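PDB 3GA2: endonuclease V from Bacillus subtilis, which probably repairs deaminated DNA by cutting a strand at the second phosphodiester bond 3' to a deoxyinosine, with magnesium as cofactor. Local coordinates for residues D111-D116 / F134-P139; I141-T146 / K186-S191. The protein carries 1 engineered substitution. All coordinates share one frame; numbering follows the deposited sequence.

Contact 1. Residues D111-D116 / F134-P139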
loop_
_atom_site.group_PDB
_atom_site.type_symbol
_atom_site.label_atom_id
_atom_site.label_comp_id
_atom_site.label_asym_id
_atom_site.label_seq_id
_atom_site.Cartn_x
_atom_site.Cartn_y
_atom_site.Cartn_z
ATOM N N ASP A 111 -4.203 -13.550 1.080
ATOM C CA ASP A 111 -4.176 -13.772 -0.369
ATOM C C ASP A 111 -3.851 -12.489 -1.132
ATOM O O ASP A 111 -3.383 -12.542 -2.270
ATOM C CB ASP A 111 -5.523 -14.295 -0.877
ATOM C CG ASP A 111 -5.901 -15.643 -0.281
ATOM O OD1 ASP A 111 -5.100 -16.596 -0.381
ATOM O OD2 ASP A 111 -7.012 -15.742 0.274
ATOM N N VAL A 112 -4.125 -11.344 -0.511
ATOM C CA VAL A 112 -3.865 -10.040 -1.121
ATOM C C VAL A 112 -3.649 -8.981 -0.045
ATOM O O VAL A 112 -4.302 -9.007 0.998
ATOM C CB VAL A 112 -5.041 -9.583 -2.027
ATOM C CG1 VAL A 112 -6.314 -9.479 -1.214
ATOM C CG2 VAL A 112 -4.719 -8.230 -2.664
ATOM N N PHE A 113 -2.730 -8.054 -0.303
ATOM C CA PHE A 113 -2.425 -6.986 0.643
ATOM C C PHE A 113 -2.752 -5.620 0.060
ATOM O O PHE A 113 -2.258 -5.269 -1.008
ATOM C CB PHE A 113 -0.936 -6.984 1.014
ATOM C CG PHE A 113 -0.503 -8.136 1.875
ATOM C CD1 PHE A 113 -0.127 -7.925 3.201
ATOM C CD2 PHE A 113 -0.403 -9.418 1.347
ATOM C CE1 PHE A 113 0.349 -8.972 3.985
ATOM C CE2 PHE A 113 0.074 -10.473 2.126
ATOM C CZ PHE A 113 0.453 -10.247 3.451
ATOM N N LEU A 114 -3.586 -4.854 0.752
ATOM C CA LEU A 114 -3.922 -3.516 0.289
ATOM C C LEU A 114 -3.115 -2.534 1.144
ATOM O O LEU A 114 -3.154 -2.583 2.372
ATOM C CB LEU A 114 -5.427 -3.236 0.421
ATOM C CG LEU A 114 -6.388 -4.004 -0.502
ATOM C CD1 LEU A 114 -6.737 -5.350 0.113
ATOM C CD2 LEU A 114 -7.663 -3.186 -0.697
ATOM N N PHE A 115 -2.385 -1.647 0.485
ATOM C CA PHE A 115 -1.539 -0.690 1.173
ATOM C C PHE A 115 -2.052 0.733 1.190
ATOM O O PHE A 115 -2.608 1.210 0.202
ATOM C CB PHE A 115 -0.154 -0.660 0.522
ATOM C CG PHE A 115 0.652 -1.898 0.739
ATOM C CD1 PHE A 115 0.347 -3.074 0.065
ATOM C CD2 PHE A 115 1.731 -1.882 1.615
ATOM C CE1 PHE A 115 1.110 -4.220 0.258
ATOM C CE2 PHE A 115 2.504 -3.023 1.818
ATOM C CZ PHE A 115 2.193 -4.196 1.137
ATOM N N ASP A 116 -1.862 1.406 2.320
ATOM C CA ASP A 116 -2.228 2.806 2.412
ATOM C C ASP A 116 -1.023 3.487 1.759
ATOM O O ASP A 116 -0.101 3.940 2.444
ATOM C CB ASP A 116 -2.369 3.257 3.869
ATOM C CG ASP A 116 -2.745 4.729 3.987
ATOM O OD1 ASP A 116 -3.071 5.189 5.102
ATOM O OD2 ASP A 116 -2.710 5.436 2.959
ATOM N N PHE A 134 7.192 -7.870 -4.006
ATOM C CA PHE A 134 8.281 -8.809 -4.234
ATOM C C PHE A 134 8.657 -9.547 -2.956
ATOM O O PHE A 134 8.881 -10.755 -2.980
ATOM C CB PHE A 134 9.504 -8.094 -4.809
ATOM C CG PHE A 134 9.253 -7.452 -6.138
ATOM C CD1 PHE A 134 8.960 -6.097 -6.225
ATOM C CD2 PHE A 134 9.291 -8.205 -7.301
ATOM C CE1 PHE A 134 8.705 -5.496 -7.460
ATOM C CE2 PHE A 134 9.038 -7.617 -8.541
ATOM C CZ PHE A 134 8.744 -6.260 -8.618
ATOM N N PHE A 135 8.716 -8.834 -1.837
ATOM C CA PHE A 135 9.058 -9.475 -0.576
ATOM C C PHE A 135 7.953 -10.407 -0.087
ATOM O O PHE A 135 8.222 -11.516 0.376
ATOM C CB PHE A 135 9.331 -8.440 0.511
ATOM C CG PHE A 135 10.627 -7.705 0.350
ATOM C CD1 PHE A 135 10.718 -6.597 -0.484
ATOM C CD2 PHE A 135 11.750 -8.095 1.076
ATOM C CE1 PHE A 135 11.911 -5.876 -0.592
ATOM C CE2 PHE A 135 12.948 -7.386 0.978
ATOM C CZ PHE A 135 13.027 -6.271 0.142
ATOM N N LEU A 136 6.708 -9.950 -0.191
ATOM C CA LEU A 136 5.558 -10.727 0.261
ATOM C C LEU A 136 5.205 -11.903 -0.642
ATOM O O LEU A 136 4.605 -12.878 -0.192
ATOM C CB LEU A 136 4.330 -9.818 0.397
ATOM C CG LEU A 136 4.431 -8.582 1.293
ATOM C CD1 LEU A 136 3.130 -7.777 1.217
ATOM C CD2 LEU A 136 4.703 -9.007 2.733
ATOM N N GLY A 137 5.571 -11.815 -1.917
ATOM C CA GLY A 137 5.251 -12.890 -2.846
ATOM C C GLY A 137 3.741 -13.047 -3.001
ATOM O O GLY A 137 3.240 -14.117 -3.343
ATOM N N LYS A 138 3.008 -11.970 -2.742
ATOM C CA LYS A 138 1.565 -12.002 -2.858
ATOM C C LYS A 138 1.052 -10.824 -3.666
ATOM O O LYS A 138 1.742 -9.828 -3.842
ATOM C CB LYS A 138 0.918 -11.971 -1.466
ATOM C CG LYS A 138 1.185 -13.201 -0.601
ATOM C CD LYS A 138 0.507 -14.455 -1.163
ATOM C CE LYS A 138 0.513 -15.596 -0.146
ATOM N NZ LYS A 138 -0.279 -16.774 -0.605
ATOM N N PRO A 139 -0.170 -10.936 -4.199
ATOM C CA PRO A 139 -0.728 -9.825 -4.972
ATOM C C PRO A 139 -0.911 -8.636 -4.019
ATOM O O PRO A 139 -1.312 -8.817 -2.864
ATOM C CB PRO A 139 -2.074 -10.372 -5.438
ATOM C CG PRO A 139 -1.825 -11.851 -5.554
ATOM C CD PRO A 139 -1.001 -12.146 -4.327
#
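Leu136 and Phe113 make the main apolar contact. The CD1 methyl of Leu136 sits above the centre of the Phe113 ring, 3.8 Å from its centroid and 13° off the ring normal, a CH-pi contact. The same methyl meets the ring of Phe115 differently, at its edge and in its plane. There the two side chains come tip to tip, with Leu136 CD1 3.7 Å from Phe115 CZ. One methyl thus serves two rings. Phe113 has CG beside its own backbone N (chi1 -71°), which lays the ring beside Leu136 and Lys138. The aliphatic part of Lys138 lies obliquely against this ring, with Lys138 CB 4.0 Å from Phe113 CE2. Ala103 of helix 96-105 also touches Leu136.

The polar contacts centre on the carbonyl of Pro139. Phe113 N donates to Pro139 O at 3.0 Å, nearly straight at 161°. Val112 CA adds a C-H...O contact to the same oxygen, Pro139 O, at 3.3 Å. The proline ring makes its own contact, with Pro139 CD 3.2 Å from Asp111 O.

The charged ends look elsewhere. Lys138 NZ forms a salt bridge with Glu109, and Asp111 OD2 accepts from the backbone N of Asn40 and Thr41. Asp111 OD1 and Lys138 NZ stay 4.8 Å apart, too far for direct contact.

Gly137, with positive phi, ends the helical run and turns the chain toward the sheet. This is the return leg of a beta-alpha-beta unit made of strand 113-116, helix 128-136 and strand 140-144. It belongs to the RNase H-like fold of endonuclease V, and the segment 111-116 carries Asp116, a predicted magnesium ligand.

Contact 2. Residues I141-T146 / K186-S191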
loop_
_atom_site.group_PDB
_atom_site.type_symbol
_atom_site.label_atom_id
_atom_site.label_comp_id
_atom_site.label_asym_id
_atom_site.label_seq_id
_atom_site.Cartn_x
_atom_site.Cartn_y
_atom_site.Cartn_z
ATOM N N ILE A 141 -2.160 -4.260 -3.708
ATOM C CA ILE A 141 -2.941 -3.178 -4.291
ATOM C C ILE A 141 -2.575 -1.871 -3.610
ATOM O O ILE A 141 -2.355 -1.831 -2.398
ATOM C CB ILE A 141 -4.462 -3.418 -4.108
ATOM C CG1 ILE A 141 -4.888 -4.690 -4.850
ATOM C CG2 ILE A 141 -5.253 -2.209 -4.635
ATOM C CD1 ILE A 141 -6.312 -5.152 -4.513
ATOM N N GLY A 142 -2.503 -0.805 -4.397
ATOM C CA GLY A 142 -2.173 0.495 -3.853
ATOM C C GLY A 142 -3.411 1.355 -3.689
ATOM O O GLY A 142 -4.191 1.519 -4.625
ATOM N N ILE A 143 -3.596 1.892 -2.488
ATOM C CA ILE A 143 -4.734 2.757 -2.172
ATOM C C ILE A 143 -4.145 4.061 -1.600
ATOM O O ILE A 143 -3.814 4.127 -0.413
ATOM C CB ILE A 143 -5.648 2.124 -1.093
ATOM C CG1 ILE A 143 -6.195 0.773 -1.569
ATOM C CG2 ILE A 143 -6.793 3.077 -0.767
ATOM C CD1 ILE A 143 -7.159 0.865 -2.755
ATOM N N ALA A 144 -4.010 5.085 -2.437
ATOM C CA ALA A 144 -3.445 6.365 -1.998
ATOM C C ALA A 144 -4.510 7.431 -1.678
ATOM O O ALA A 144 -5.487 7.579 -2.410
ATOM C CB ALA A 144 -2.474 6.893 -3.063
ATOM N N LYS A 145 -4.302 8.182 -0.596
ATOM C CA LYS A 145 -5.237 9.231 -0.174
ATOM C C LYS A 145 -4.966 10.544 -0.897
ATOM O O LYS A 145 -5.815 11.431 -0.923
ATOM C CB LYS A 145 -5.122 9.484 1.330
ATOM C CG LYS A 145 -5.405 8.291 2.221
ATOM C CD LYS A 145 -5.002 8.602 3.660
ATOM C CE LYS A 145 -5.143 7.389 4.554
ATOM N NZ LYS A 145 -4.716 7.681 5.946
ATOM N N THR A 146 -3.772 10.677 -1.460
ATOM C CA THR A 146 -3.409 11.897 -2.168
ATOM C C THR A 146 -2.871 11.561 -3.546
ATOM O O THR A 146 -2.269 10.502 -3.754
ATOM C CB THR A 146 -2.336 12.696 -1.408
ATOM O OG1 THR A 146 -1.124 11.936 -1.351
ATOM C CG2 THR A 146 -2.804 13.006 0.009
ATOM N N LYS A 186 -13.797 13.183 -1.127
ATOM C CA LYS A 186 -12.562 13.076 -1.902
ATOM C C LYS A 186 -12.297 11.651 -2.362
ATOM O O LYS A 186 -12.369 10.707 -1.580
ATOM C CB LYS A 186 -11.368 13.569 -1.082
ATOM C CG LYS A 186 -10.055 13.628 -1.860
ATOM C CD LYS A 186 -8.938 14.162 -0.977
ATOM C CE LYS A 186 -7.627 14.313 -1.727
ATOM N NZ LYS A 186 -6.547 14.799 -0.816
ATOM N N PRO A 187 -11.979 11.474 -3.646
ATOM C CA PRO A 187 -11.714 10.124 -4.142
ATOM C C PRO A 187 -10.346 9.618 -3.700
ATOM O O PRO A 187 -9.537 10.373 -3.155
ATOM C CB PRO A 187 -11.810 10.295 -5.654
ATOM C CG PRO A 187 -11.275 11.676 -5.856
ATOM C CD PRO A 187 -11.930 12.458 -4.741
ATOM N N ILE A 188 -10.106 8.331 -3.907
ATOM C CA ILE A 188 -8.817 7.757 -3.567
ATOM C C ILE A 188 -8.132 7.445 -4.890
ATOM O O ILE A 188 -8.759 7.484 -5.949
ATOM C CB ILE A 188 -8.949 6.464 -2.745
ATOM C CG1 ILE A 188 -9.847 5.465 -3.476
ATOM C CG2 ILE A 188 -9.477 6.789 -1.351
ATOM C CD1 ILE A 188 -9.664 4.045 -3.012
ATOM N N PHE A 189 -6.843 7.140 -4.826
ATOM C CA PHE A 189 -6.095 6.839 -6.027
ATOM C C PHE A 189 -5.596 5.416 -6.019
ATOM O O PHE A 189 -4.725 5.040 -5.248
ATOM C CB PHE A 189 -4.979 7.863 -6.180
ATOM C CG PHE A 189 -5.498 9.256 -6.215
ATOM C CD1 PHE A 189 -5.583 10.009 -5.046
ATOM C CD2 PHE A 189 -6.040 9.769 -7.387
ATOM C CE1 PHE A 189 -6.208 11.251 -5.043
ATOM C CE2 PHE A 189 -6.669 11.010 -7.396
ATOM C CZ PHE A 189 -6.757 11.752 -6.219
ATOM N N LEU A 190 -6.194 4.639 -6.910
ATOM C CA LEU A 190 -5.938 3.223 -7.044
ATOM C C LEU A 190 -4.921 2.840 -8.089
ATOM O O LEU A 190 -4.934 3.359 -9.206
ATOM C CB LEU A 190 -7.253 2.517 -7.375
ATOM C CG LEU A 190 -7.189 1.009 -7.659
ATOM C CD1 LEU A 190 -7.127 0.262 -6.334
ATOM C CD2 LEU A 190 -8.433 0.563 -8.444
ATOM N N SER A 191 -4.049 1.914 -7.720
ATOM C CA SER A 191 -3.056 1.405 -8.651
ATOM C C SER A 191 -2.784 -0.036 -8.289
ATOM O O SER A 191 -2.933 -0.442 -7.134
ATOM C CB SER A 191 -1.753 2.211 -8.589
ATOM O OG SER A 191 -1.104 2.075 -7.343
#
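Strands 141-144 and 188-191 run antiparallel, with axes 4.7 Å apart at closest approach and N-to-C directions 162° apart. They are neighbours in the central mixed sheet of the RNase H-like fold. Gly142 with Ser191 and Ala144 with Phe189 are hydrogen-bonded pairs, and Ile143 with Leu190 between them is a non-hydrogen-bonded pair. Four backbone bonds result; Ala144 N to Phe189 O, at 2.9 Å, is the straightest at 171°.

Ile143 and Leu190 share one face of the sheet. Ile143 CD1 meets Leu190 CD1 at 3.6 Å, and the same leucine methyl lies 3.5 Å from Ile141 CG2. Ile143 CG2 also touches Ile188 CD1. Helix 198-207 packs on this group through Tyr202 and Thr205.

Ala144 and Phe189 point to the other face, with Ala144 CB 4.1 Å from Phe189 CB. Phe189 CG lies beside its backbone N (chi1 -57°), and the ring runs along the chain beyond Ala144, with Phe189 CD1 3.5 Å from Thr146 C. Phe155 meets this ring edge-to-face. An alanine in place of Phe189 would probably open a gap beside Thr146 and leave Phe155 without its aromatic partner.

Lys145 NZ bridges to Asp116 and Asp223, linking the strand end to the predicted magnesium site. At the opposite end of that residue, Lys145 O takes a bond from Arg214 NH1 and a weak one, 3.4 Å long, from Lys186 NZ.

The centres of contacts 1 and 2 lie about 16 Å apart, and both reach the same mixed sheet. Along the chain they come in series: contact 1 closes at Pro139, and contact 2 opens at Ile141. Strand 140-144 joins them. It lies between strand 113-116, its parallel neighbour, and strand 188-194, its antiparallel neighbour. Probable hydrogen bonds Phe113 O to Ile141 N and Phe115 N to Ile141 O, both 2.9 Å, link the two contacts directly. Asp116, a predicted magnesium ligand, lies in the first segment of contact 1. Asp46, the other predicted ligand, lies on the neighbouring strand 41-52, so the sheet that both contacts build probably carries the metal site.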